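Local coordinates for protein CRISPR-associated endoribonuclease Cas2 (Streptococcus pyogenes serotype M1, PDB 4QR2) that probably acts as a magnesium-dependent nuclease in CRISPR adaptive immunity, working as a homodimer that joins a Cas1 homodimer, at residues Val3-Asp8 against Ile66-Leu71. Sequence-based numbering, arbitrary orientation.
Sequences VLVTYD and IRFYLL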
loop_
_atom_site.group_PDB
_atom_site.type_symbol
_atom_site.label_atom_id
_atom_site.label_comp_id
_atom_site.label_asym_id
_atom_site.label_seq_id
_atom_site.Cartn_x
_atom_site.Cartn_y
_atom_site.Cartn_z
ATOM N N VAL A 3 -11.500 1.058 -4.589
ATOM C CA VAL A 3 -10.763 1.754 -3.566
ATOM C C VAL A 3 -9.616 0.865 -3.125
ATOM O O VAL A 3 -9.828 -0.287 -2.680
ATOM C CB VAL A 3 -11.606 2.019 -2.325
ATOM C CG1 VAL A 3 -10.756 2.644 -1.214
ATOM C CG2 VAL A 3 -12.825 2.933 -2.667
ATOM N N LEU A 4 -8.419 1.387 -3.266
ATOM C CA LEU A 4 -7.228 0.736 -2.672
ATOM C C LEU A 4 -7.023 1.137 -1.223
ATOM O O LEU A 4 -6.912 2.327 -0.899
ATOM C CB LEU A 4 -5.988 1.115 -3.481
ATOM C CG LEU A 4 -4.701 0.416 -3.123
ATOM C CD1 LEU A 4 -4.785 -1.017 -3.525
ATOM C CD2 LEU A 4 -3.483 1.077 -3.720
ATOM N N VAL A 5 -6.946 0.153 -0.349
ATOM C CA VAL A 5 -6.793 0.397 1.068
ATOM C C VAL A 5 -5.373 -0.019 1.457
ATOM O O VAL A 5 -5.010 -1.214 1.294
ATOM C CB VAL A 5 -7.798 -0.441 1.909
ATOM C CG1 VAL A 5 -7.671 -0.144 3.398
ATOM C CG2 VAL A 5 -9.249 -0.170 1.526
ATOM N N THR A 6 -4.607 0.912 2.055
ATOM C CA THR A 6 -3.328 0.611 2.571
ATOM C C THR A 6 -3.258 0.883 4.072
ATOM O O THR A 6 -3.526 1.969 4.554
ATOM C CB THR A 6 -2.181 1.317 1.742
ATOM O OG1 THR A 6 -2.294 2.746 1.953
ATOM C CG2 THR A 6 -2.287 1.115 0.235
ATOM N N TYR A 7 -2.961 -0.191 4.829
ATOM C CA TYR A 7 -2.969 -0.167 6.264
ATOM C C TYR A 7 -1.570 -0.277 6.811
ATOM O O TYR A 7 -0.854 -1.233 6.531
ATOM C CB TYR A 7 -3.839 -1.328 6.836
ATOM C CG TYR A 7 -3.980 -1.355 8.358
ATOM C CD1 TYR A 7 -4.031 -0.208 9.098
ATOM C CD2 TYR A 7 -4.082 -2.549 9.021
ATOM C CE1 TYR A 7 -4.249 -0.231 10.441
ATOM C CE2 TYR A 7 -4.275 -2.607 10.371
ATOM C CZ TYR A 7 -4.333 -1.481 11.112
ATOM O OH TYR A 7 -4.525 -1.546 12.471
ATOM N N ASP A 8 -1.143 0.734 7.576
ATOM C CA ASP A 8 0.167 0.764 8.223
ATOM C C ASP A 8 -0.027 0.486 9.714
ATOM O O ASP A 8 -0.603 1.296 10.452
ATOM C CB ASP A 8 0.738 2.161 8.084
ATOM C CG ASP A 8 2.208 2.293 8.521
ATOM O OD1 ASP A 8 2.782 1.378 9.048
ATOM O OD2 ASP A 8 2.779 3.423 8.308
ATOM N N ILE A 66 -4.562 4.467 7.826
ATOM C CA ILE A 66 -5.147 3.865 6.648
ATOM C C ILE A 66 -5.265 4.977 5.611
ATOM O O ILE A 66 -5.728 6.087 5.931
ATOM C CB ILE A 66 -6.549 3.247 6.931
ATOM C CG1 ILE A 66 -6.343 2.009 7.829
ATOM C CG2 ILE A 66 -7.241 2.926 5.594
ATOM C CD1 ILE A 66 -7.529 1.115 7.962
ATOM N N ARG A 67 -4.874 4.642 4.382
ATOM C CA ARG A 67 -5.052 5.485 3.252
ATOM C C ARG A 67 -5.955 4.785 2.283
ATOM O O ARG A 67 -5.880 3.554 2.113
ATOM C CB ARG A 67 -3.667 5.867 2.590
ATOM C CG ARG A 67 -2.872 6.741 3.502
ATOM C CD ARG A 67 -1.471 7.012 2.972
ATOM N NE ARG A 67 -1.490 7.964 1.877
ATOM C CZ ARG A 67 -1.477 9.278 2.053
ATOM N NH1 ARG A 67 -1.584 9.774 3.289
ATOM N NH2 ARG A 67 -1.454 10.067 1.027
ATOM N N PHE A 68 -6.783 5.580 1.633
ATOM C CA PHE A 68 -7.707 5.094 0.594
ATOM C C PHE A 68 -7.411 5.797 -0.703
ATOM O O PHE A 68 -7.497 7.058 -0.768
ATOM C CB PHE A 68 -9.157 5.437 0.971
ATOM C CG PHE A 68 -9.604 4.894 2.284
ATOM C CD1 PHE A 68 -9.800 3.575 2.434
ATOM C CD2 PHE A 68 -9.810 5.739 3.372
ATOM C CE1 PHE A 68 -10.262 3.019 3.653
ATOM C CE2 PHE A 68 -10.240 5.225 4.609
ATOM C CZ PHE A 68 -10.432 3.844 4.750
ATOM N N TYR A 69 -7.103 5.030 -1.750
ATOM C CA TYR A 69 -6.864 5.612 -3.065
ATOM C C TYR A 69 -7.987 5.217 -3.963
ATOM O O TYR A 69 -8.267 4.049 -4.148
ATOM C CB TYR A 69 -5.526 5.103 -3.667
ATOM C CG TYR A 69 -4.306 5.502 -2.841
ATOM C CD1 TYR A 69 -3.907 4.797 -1.768
ATOM C CD2 TYR A 69 -3.574 6.599 -3.223
ATOM C CE1 TYR A 69 -2.833 5.218 -1.030
ATOM C CE2 TYR A 69 -2.470 6.998 -2.556
ATOM C CZ TYR A 69 -2.084 6.326 -1.463
ATOM O OH TYR A 69 -1.009 6.749 -0.731
ATOM N N LEU A 70 -8.744 6.213 -4.418
ATOM C CA LEU A 70 -9.818 6.001 -5.370
ATOM C C LEU A 70 -9.294 5.806 -6.771
ATOM O O LEU A 70 -8.877 6.741 -7.451
ATOM C CB LEU A 70 -10.782 7.194 -5.310
ATOM C CG LEU A 70 -11.617 7.082 -4.049
ATOM C CD1 LEU A 70 -10.979 7.448 -2.689
ATOM C CD2 LEU A 70 -12.811 7.945 -4.389
ATOM N N LEU A 71 -9.343 4.600 -7.247
ATOM C CA LEU A 71 -8.755 4.275 -8.548
ATOM C C LEU A 71 -9.807 4.435 -9.642
ATOM O O LEU A 71 -11.007 4.243 -9.429
ATOM C CB LEU A 71 -8.228 2.853 -8.537
ATOM C CG LEU A 71 -7.224 2.591 -7.394
ATOM C CD1 LEU A 71 -6.643 1.214 -7.567
ATOM C CD2 LEU A 71 -6.090 3.570 -7.294
#
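In the ferredoxin-like fold of Cas2, segments 3-8 and 66-71 pair antiparallel, the first on an inner strand of the four-stranded sheet, the second on its outermost strand within the chain. Strand 3-8 ends at Asp-8, the predicted magnesium ligand. Leu-4 pairs with Tyr-69 and Thr-6 with Arg-67 as hydrogen-bonded pairs. The bond from Leu-4 N to Tyr-69 O is 2.8 Å. That from Thr-6 N to Arg-67 O is nearly straight at 170°.

Val-3, Val-5, Tyr-7, Ile-66 and Phe-68 share the face covered by helices 14-27 and 45-58. Val-5 CG2 meets Phe-68 CD1 at the ring edge, 3.9 Å away. Ile-66 CG2 lies over one face of the same ring, offset toward the rim, and touches Val-5 CG1 at 3.8 Å. Ile-66 CG1 stands beside the backbone N (chi1 -69°) and comes within 3.4 Å of Tyr-7 CD1.

The other face meets the second subunit. Thr-6 OG1 sits 3.5 Å from Arg-67 CB and hydrogen-bonds to Gln-35 OE1 of the second subunit. Glu-40 OE2 of that subunit forms a salt bridge with Arg-67 NH2 and a hydrogen bond with Tyr-69 OH. Arg-67 bends at chi3 (75°), and its NE donates to Tyr-69 OH at 2.9 Å, within the guanidinium plane.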